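Local structure of alcohol oxidase (Myceliophthora thermophila, 6F74) at residues A132-R135 against E136-T139; R183-K186 against K187-A191; D414-S417 against F418-E422. The protein is a VAO-type flavoprotein oxidase that binds FAD and probably uses it to oxidise its substrate with molecular oxygen. All coordinates share one frame; numbering follows the deposited sequence.

Interaction 1 (A132-R135 against E136-T139)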
loop_
_atom_site.group_PDB
_atom_site.type_symbol
_atom_site.label_atom_id
_atom_site.label_comp_id
_atom_site.label_asym_id
_atom_site.label_seq_id
_atom_site.Cartn_x
_atom_site.Cartn_y
_atom_site.Cartn_z
ATOM N N ALA A 132 -1.295 -13.177 -17.930
ATOM C CA ALA A 132 -1.112 -14.556 -17.478
ATOM C C ALA A 132 -2.321 -15.016 -16.699
ATOM O O ALA A 132 -2.686 -14.375 -15.715
ATOM C CB ALA A 132 0.130 -14.659 -16.601
ATOM N N SER A 133 -2.952 -16.093 -17.148
ATOM C CA SER A 133 -4.113 -16.699 -16.452
ATOM C C SER A 133 -3.934 -18.168 -16.039
ATOM O O SER A 133 -4.818 -18.725 -15.429
ATOM C CB SER A 133 -5.396 -16.536 -17.306
ATOM O OG SER A 133 -5.210 -17.091 -18.596
ATOM N N THR A 134 -2.795 -18.785 -16.356
ATOM C CA THR A 134 -2.483 -20.157 -15.949
ATOM C C THR A 134 -1.069 -20.179 -15.404
ATOM O O THR A 134 -0.294 -19.269 -15.661
ATOM C CB THR A 134 -2.540 -21.131 -17.129
ATOM O OG1 THR A 134 -1.482 -20.849 -18.076
ATOM C CG2 THR A 134 -3.898 -21.096 -17.820
ATOM N N ARG A 135 -0.728 -21.227 -14.678
ATOM C CA ARG A 135 0.656 -21.463 -14.260
ATOM C C ARG A 135 1.624 -21.612 -15.444
ATOM O O ARG A 135 2.793 -21.271 -15.316
ATOM C CB ARG A 135 0.761 -22.726 -13.405
ATOM C CG ARG A 135 0.156 -22.577 -12.034
ATOM C CD ARG A 135 0.302 -23.848 -11.207
ATOM N NE ARG A 135 -0.192 -23.605 -9.847
ATOM C CZ ARG A 135 0.098 -24.313 -8.746
ATOM N NH1 ARG A 135 0.875 -25.387 -8.806
ATOM N NH2 ARG A 135 -0.414 -23.930 -7.583
ATOM N N GLU A 136 1.126 -22.109 -16.578
ATOM C CA GLU A 136 1.954 -22.337 -17.744
ATOM C C GLU A 136 2.362 -20.948 -18.289
ATOM O O GLU A 136 3.518 -20.712 -18.568
ATOM C CB GLU A 136 1.233 -23.169 -18.798
ATOM C CG GLU A 136 1.021 -24.649 -18.415
ATOM C CD GLU A 136 0.055 -24.838 -17.257
ATOM O OE1 GLU A 136 -0.970 -24.166 -17.157
ATOM O OE2 GLU A 136 0.319 -25.649 -16.365
ATOM N N ASP A 137 1.398 -20.038 -18.398
ATOM C CA ASP A 137 1.673 -18.641 -18.755
ATOM C C ASP A 137 2.803 -18.056 -17.924
ATOM O O ASP A 137 3.724 -17.435 -18.453
ATOM C CB ASP A 137 0.445 -17.748 -18.545
ATOM C CG ASP A 137 -0.703 -18.082 -19.490
ATOM O OD1 ASP A 137 -0.489 -18.753 -20.498
ATOM O OD2 ASP A 137 -1.845 -17.639 -19.217
ATOM N N ILE A 138 2.727 -18.291 -16.620
ATOM C CA ILE A 138 3.659 -17.708 -15.674
ATOM C C ILE A 138 5.038 -18.345 -15.867
ATOM O O ILE A 138 6.059 -17.626 -15.893
ATOM C CB ILE A 138 3.226 -17.921 -14.211
ATOM C CG1 ILE A 138 1.871 -17.273 -13.930
ATOM C CG2 ILE A 138 4.274 -17.360 -13.239
ATOM C CD1 ILE A 138 1.387 -17.481 -12.514
ATOM N N THR A 139 5.066 -19.677 -15.947
ATOM C CA THR A 139 6.310 -20.406 -16.180
ATOM C C THR A 139 6.996 -19.893 -17.472
ATOM O O THR A 139 8.199 -19.632 -17.468
ATOM C CB THR A 139 6.075 -21.932 -16.273
ATOM O OG1 THR A 139 5.687 -22.437 -14.990
ATOM C CG2 THR A 139 7.336 -22.694 -16.720
#
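Thr134 holds OG1 between its backbone N and carbonyl carbon (chi1 67°), and Asp137 sets its CG beside its own N (chi1 -66°), which turns each side chain back over the other's backbone. OG1 of Thr134 accepts a nearly straight bond from Asp137 N at 3.0 Å (N-H...O 175°) and a weak one from Glu136 N. In return, Asp137 OD2 takes Ser133 N at 2.8 Å through its anti lone pair. Thr134 N reaches the same OD2 at 3.2 Å, from above the carboxylate plane. Thr134 and Asp137 thus form a capping box at the start of helix 135-147, their side chains crossing at about a right angle. Beside these bonds, Ala132 CB packs against Asp137 CB at 3.7 Å and Ile138 CG1 at 4.1 Å. The first helical turn is completed by Thr139 N bonding Arg135 O at 2.8 Å. The main hydrogen-bond partner of Ser133 OG is O6 of a nearby N-linked N-acetylglucosamine. Asp137 OD2 also forms a salt bridge with Lys56; two backbone N-H groups, this cation and the nearby helix N-terminus would all be expected to favour the ionised carboxylate.

Interaction 2 (R183-K186 against K187-A191)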
loop_
_atom_site.group_PDB
_atom_site.type_symbol
_atom_site.label_atom_id
_atom_site.label_comp_id
_atom_site.label_asym_id
_atom_site.label_seq_id
_atom_site.Cartn_x
_atom_site.Cartn_y
_atom_site.Cartn_z
ATOM N N ARG A 183 -11.777 -19.994 -1.805
ATOM C CA ARG A 183 -12.567 -21.014 -1.124
ATOM C C ARG A 183 -12.402 -20.926 0.371
ATOM O O ARG A 183 -11.292 -20.803 0.877
ATOM C CB ARG A 183 -12.160 -22.412 -1.585
ATOM C CG ARG A 183 -12.458 -22.699 -3.038
ATOM C CD ARG A 183 -11.991 -24.094 -3.437
ATOM N NE ARG A 183 -10.533 -24.175 -3.556
ATOM C CZ ARG A 183 -9.805 -23.686 -4.574
ATOM N NH1 ARG A 183 -10.364 -23.059 -5.614
ATOM N NH2 ARG A 183 -8.487 -23.854 -4.568
ATOM N N PHE A 184 -13.529 -21.025 1.065
ATOM C CA PHE A 184 -13.572 -20.980 2.508
ATOM C C PHE A 184 -13.268 -22.358 3.063
ATOM O O PHE A 184 -13.746 -23.352 2.549
ATOM C CB PHE A 184 -14.970 -20.506 2.941
ATOM C CG PHE A 184 -15.203 -20.562 4.422
ATOM C CD1 PHE A 184 -14.684 -19.579 5.254
ATOM C CD2 PHE A 184 -15.945 -21.604 4.987
ATOM C CE1 PHE A 184 -14.887 -19.624 6.622
ATOM C CE2 PHE A 184 -16.160 -21.657 6.363
ATOM C CZ PHE A 184 -15.632 -20.660 7.189
ATOM N N GLN A 185 -12.494 -22.400 4.138
ATOM C CA GLN A 185 -12.218 -23.638 4.883
ATOM C C GLN A 185 -12.739 -23.478 6.303
ATOM O O GLN A 185 -12.223 -22.650 7.042
ATOM C CB GLN A 185 -10.700 -23.878 4.952
ATOM C CG GLN A 185 -10.003 -24.045 3.607
ATOM C CD GLN A 185 -8.534 -24.395 3.734
ATOM O OE1 GLN A 185 -7.823 -23.921 4.651
ATOM N NE2 GLN A 185 -8.065 -25.263 2.842
ATOM N N LYS A 186 -13.721 -24.269 6.714
ATOM C CA LYS A 186 -14.228 -24.169 8.098
ATOM C C LYS A 186 -13.094 -24.358 9.110
ATOM O O LYS A 186 -13.046 -23.699 10.153
ATOM C CB LYS A 186 -15.361 -25.168 8.363
ATOM C CG LYS A 186 -15.966 -25.033 9.757
ATOM C CD LYS A 186 -17.111 -26.024 10.014
ATOM C CE LYS A 186 -16.647 -27.223 10.841
ATOM N NZ LYS A 186 -17.632 -28.341 11.060
ATOM N N LYS A 187 -12.173 -25.255 8.776
ATOM C CA LYS A 187 -10.977 -25.508 9.584
ATOM C C LYS A 187 -9.792 -25.464 8.625
ATOM O O LYS A 187 -9.799 -26.127 7.593
ATOM C CB LYS A 187 -11.098 -26.866 10.283
ATOM C CG LYS A 187 -12.248 -27.047 11.294
ATOM C CD LYS A 187 -12.347 -28.546 11.630
ATOM C CE LYS A 187 -13.402 -28.890 12.665
ATOM N NZ LYS A 187 -13.352 -28.050 13.889
ATOM N N TYR A 188 -8.812 -24.616 8.924
ATOM C CA TYR A 188 -7.607 -24.531 8.086
ATOM C C TYR A 188 -7.013 -25.908 7.789
ATOM O O TYR A 188 -6.718 -26.665 8.707
ATOM C CB TYR A 188 -6.569 -23.683 8.806
ATOM C CG TYR A 188 -5.158 -23.706 8.262
ATOM C CD1 TYR A 188 -4.884 -23.508 6.914
ATOM C CD2 TYR A 188 -4.085 -23.885 9.130
ATOM C CE1 TYR A 188 -3.579 -23.507 6.440
ATOM C CE2 TYR A 188 -2.780 -23.881 8.673
ATOM C CZ TYR A 188 -2.527 -23.696 7.347
ATOM O OH TYR A 188 -1.213 -23.714 6.934
ATOM N N THR A 189 -6.810 -26.173 6.496
ATOM C CA THR A 189 -6.243 -27.422 5.982
ATOM C C THR A 189 -5.047 -27.048 5.112
ATOM O O THR A 189 -5.189 -26.407 4.085
ATOM C CB THR A 189 -7.274 -28.214 5.159
ATOM O OG1 THR A 189 -8.434 -28.395 5.950
ATOM C CG2 THR A 189 -6.727 -29.598 4.742
ATOM N N SER A 190 -3.863 -27.448 5.573
ATOM C CA SER A 190 -2.602 -27.061 4.976
ATOM C C SER A 190 -2.240 -28.028 3.851
ATOM O O SER A 190 -2.443 -29.240 3.969
ATOM C CB SER A 190 -1.494 -27.035 6.033
ATOM O OG SER A 190 -0.205 -27.011 5.424
ATOM N N ALA A 191 -1.639 -27.472 2.798
ATOM C CA ALA A 191 -1.109 -28.235 1.682
ATOM C C ALA A 191 -0.079 -29.289 2.075
ATOM O O ALA A 191 0.040 -30.300 1.384
ATOM C CB ALA A 191 -0.521 -27.286 0.638
HETATM O O HOH W 1 -5.935 -26.363 1.324
#
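Gln185 and Thr189 meet through two hydrogen bonds, the glutamine amide giving one acceptor and one donor. Its OE1 accepts from Thr189 N at 3.1 Å with a nearly straight N-H...O angle of 171°, yet the donor stands 57° out of the amide's carbonyl plane, above it. The NE2 turns to Thr189 O, a weak bond of 3.3 Å, so the two polar atoms of one amide engage the N-H and C=O of a single residue. With CG beside the backbone N (chi1 -61°) and the chain extended beyond it, Gln185 spans the turn to reach that backbone. Within the loop itself, Thr189 OG1 donates to Lys187 O at 3.1 Å.

One water adds a bridge: it donates to Thr189 O at 2.9 Å and accepts weakly from Gln185 NE2.

The remaining contacts are van der Waals. Gln185 OE1 lies at the edge of the Tyr188 ring, 3.7 Å from CD1, while the hydroxyl of that ring hydrogen-bonds Glu262. Lys186 and Lys187 run side by side in the same direction, CE to CE 4.1 Å.

Lys186 NZ and Lys187 NZ, like charges not in contact, stay 5.1 Å apart, and both residues are exposed.

Gln185 and Tyr188 also pair through their backbones with Ala203 and Gly201, and both side chains touch His301 of strand 296-306. The site is a surface turn where strand 179-185 ends and runs into the loop toward strand 203-208, its antiparallel neighbour, with a glutamine amide bridging main-chain groups of that loop.

Interaction 3 (D414-S417 against F418-E422)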
loop_
_atom_site.group_PDB
_atom_site.type_symbol
_atom_site.label_atom_id
_atom_site.label_comp_id
_atom_site.label_asym_id
_atom_site.label_seq_id
_atom_site.Cartn_x
_atom_site.Cartn_y
_atom_site.Cartn_z
ATOM N N ASP A 414 -23.021 -6.358 12.839
ATOM C CA ASP A 414 -21.938 -7.290 12.451
ATOM C C ASP A 414 -20.800 -6.542 11.802
ATOM O O ASP A 414 -20.884 -5.324 11.585
ATOM C CB ASP A 414 -22.439 -8.455 11.529
ATOM C CG ASP A 414 -22.362 -8.126 10.041
ATOM O OD1 ASP A 414 -23.051 -7.188 9.609
ATOM O OD2 ASP A 414 -21.620 -8.806 9.298
ATOM N N TYR A 415 -19.722 -7.247 11.500
ATOM C CA TYR A 415 -18.578 -6.619 10.895
ATOM C C TYR A 415 -18.879 -6.024 9.502
ATOM O O TYR A 415 -18.433 -4.916 9.166
ATOM C CB TYR A 415 -17.422 -7.617 10.784
ATOM C CG TYR A 415 -16.199 -6.979 10.189
ATOM C CD1 TYR A 415 -15.422 -6.101 10.951
ATOM C CD2 TYR A 415 -15.833 -7.210 8.867
ATOM C CE1 TYR A 415 -14.290 -5.509 10.437
ATOM C CE2 TYR A 415 -14.710 -6.605 8.320
ATOM C CZ TYR A 415 -13.941 -5.746 9.109
ATOM O OH TYR A 415 -12.816 -5.144 8.608
ATOM N N TRP A 416 -19.593 -6.780 8.677
ATOM C CA TRP A 416 -19.722 -6.417 7.274
ATOM C C TRP A 416 -20.631 -5.251 6.998
ATOM O O TRP A 416 -20.305 -4.449 6.115
ATOM C CB TRP A 416 -20.106 -7.612 6.425
ATOM C CG TRP A 416 -19.007 -8.610 6.437
ATOM C CD1 TRP A 416 -19.015 -9.821 7.059
ATOM C CD2 TRP A 416 -17.712 -8.452 5.873
ATOM N NE1 TRP A 416 -17.800 -10.432 6.903
ATOM C CE2 TRP A 416 -16.984 -9.615 6.171
ATOM C CE3 TRP A 416 -17.084 -7.428 5.148
ATOM C CZ2 TRP A 416 -15.667 -9.791 5.769
ATOM C CZ3 TRP A 416 -15.772 -7.605 4.751
ATOM C CH2 TRP A 416 -15.075 -8.775 5.067
ATOM N N SER A 417 -21.739 -5.126 7.726
ATOM C CA SER A 417 -22.586 -3.928 7.584
ATOM C C SER A 417 -21.782 -2.688 8.028
ATOM O O SER A 417 -21.879 -1.619 7.408
ATOM C CB SER A 417 -23.888 -4.062 8.382
ATOM O OG SER A 417 -23.638 -4.143 9.791
ATOM N N PHE A 418 -20.975 -2.859 9.078
ATOM C CA PHE A 418 -20.054 -1.831 9.547
ATOM C C PHE A 418 -19.029 -1.499 8.464
ATOM O O PHE A 418 -18.782 -0.322 8.176
ATOM C CB PHE A 418 -19.337 -2.242 10.862
ATOM C CG PHE A 418 -17.932 -1.705 10.963
ATOM C CD1 PHE A 418 -17.711 -0.358 11.210
ATOM C CD2 PHE A 418 -16.829 -2.531 10.732
ATOM C CE1 PHE A 418 -16.408 0.160 11.241
ATOM C CE2 PHE A 418 -15.537 -2.026 10.760
ATOM C CZ PHE A 418 -15.320 -0.682 11.024
ATOM N N TYR A 419 -18.416 -2.535 7.898
ATOM C CA TYR A 419 -17.301 -2.355 6.989
ATOM C C TYR A 419 -17.736 -1.505 5.819
ATOM O O TYR A 419 -17.070 -0.534 5.454
ATOM C CB TYR A 419 -16.734 -3.686 6.472
ATOM C CG TYR A 419 -15.616 -3.471 5.486
ATOM C CD1 TYR A 419 -14.319 -3.174 5.924
ATOM C CD2 TYR A 419 -15.864 -3.447 4.132
ATOM C CE1 TYR A 419 -13.293 -2.924 5.014
ATOM C CE2 TYR A 419 -14.856 -3.198 3.216
ATOM C CZ TYR A 419 -13.570 -2.936 3.662
ATOM O OH TYR A 419 -12.567 -2.649 2.731
ATOM N N TRP A 420 -18.840 -1.900 5.213
ATOM C CA TRP A 420 -19.298 -1.240 3.995
ATOM C C TRP A 420 -19.849 0.162 4.245
ATOM O O TRP A 420 -19.799 1.012 3.350
ATOM C CB TRP A 420 -20.306 -2.117 3.265
ATOM C CG TRP A 420 -19.645 -3.402 2.720
ATOM C CD1 TRP A 420 -19.881 -4.698 3.112
ATOM C CD2 TRP A 420 -18.636 -3.475 1.720
ATOM N NE1 TRP A 420 -19.079 -5.566 2.408
ATOM C CE2 TRP A 420 -18.326 -4.840 1.527
ATOM C CE3 TRP A 420 -17.977 -2.507 0.931
ATOM C CZ2 TRP A 420 -17.377 -5.266 0.597
ATOM C CZ3 TRP A 420 -17.041 -2.926 0.007
ATOM C CH2 TRP A 420 -16.752 -4.298 -0.164
ATOM N N ALA A 421 -20.367 0.399 5.443
ATOM C CA ALA A 421 -20.868 1.707 5.818
ATOM C C ALA A 421 -19.735 2.689 6.123
ATOM O O ALA A 421 -19.800 3.809 5.713
ATOM C CB ALA A 421 -21.796 1.576 7.012
ATOM N N GLU A 422 -18.713 2.239 6.841
ATOM C CA GLU A 422 -17.668 3.102 7.376
ATOM C C GLU A 422 -16.344 3.024 6.635
ATOM O O GLU A 422 -15.471 3.873 6.828
ATOM C CB GLU A 422 -17.449 2.739 8.837
ATOM C CG GLU A 422 -18.720 2.842 9.685
ATOM C CD GLU A 422 -19.104 4.263 10.041
ATOM O OE1 GLU A 422 -18.305 5.219 9.787
ATOM O OE2 GLU A 422 -20.210 4.451 10.584
#
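Tyr415 and Phe418 meet in an offset edge-to-face pair, the edge of Phe418 directed at the face of Tyr415, centroids 5.6 Å apart and planes at 62°; the closest carbons are Tyr415 CE1 and Phe418 CE2 at 3.7 Å. Tyr415 also runs alongside Tyr419, its OH 3.7 Å from Tyr419 CD1, but these rings are slid apart and barely overlap. A second offset edge-to-face pair directs the edge of the Trp416 six-membered ring at the face of Tyr419, planes at 68°. Trp420 lies beside Trp416, NE1 of Trp420 being 3.9 Å from CE3 of Trp416. Both tyrosines place CG opposite the backbone N (chi1 near 180°), which explains why their rings point the same way. Replacing Tyr415 by an alanine is likely to open a gap beside Tyr419 and leave Phe418 without this aromatic neighbour, with Trp376 as its other edge-to-face partner.

The helix sets the spacing: Tyr419 N bonds Tyr415 O at 2.7 Å and Trp420 N bonds Trp416 O at 3.1 Å. Asp414 is the N-cap, its OD1 receiving Ser417 N and Ser417 OG from one face of the carboxylate and its OD2 receiving Trp416 N.

Farther out, Trp416 NE1 bonds Val224 O, Trp420 NE1 bonds Gln220 OE1 and Tyr419 OH bonds Gly229 O, while Tyr216 pairs edge-to-face with Trp416 and Tyr419. Tyr415, Trp416, Phe418, Tyr419 and Trp420 form an aromatic cluster on an N-capped helix; the Tyr419 side chain, about 7 Å from FAD and close to FAD-binding Gly230, places it beside the cofactor site.

In the fold
Along the chain the three contacts come in series. Interactions 1 and 2 both belong to the FAD-binding part of the chain, their centres 24 Å apart and their nearest atoms about 9 Å apart. Interaction 1 starts helix 135-147 after strand 128-131, and interaction 2 ends strand 179-185; strand 296-306, in the same antiparallel sheet as 179-185, touches side chains of both. Interaction 3 lies on helix 415-422, directly after the edge strand 403-412 of the seven-stranded sheet, with its centre 36 Å from that of interaction 1 and 25 Å from that of interaction 2. The side chains of Ile138 and Tyr419 lie about 8 Å and 7 Å from FAD, consistent with a cofactor held between the two regions.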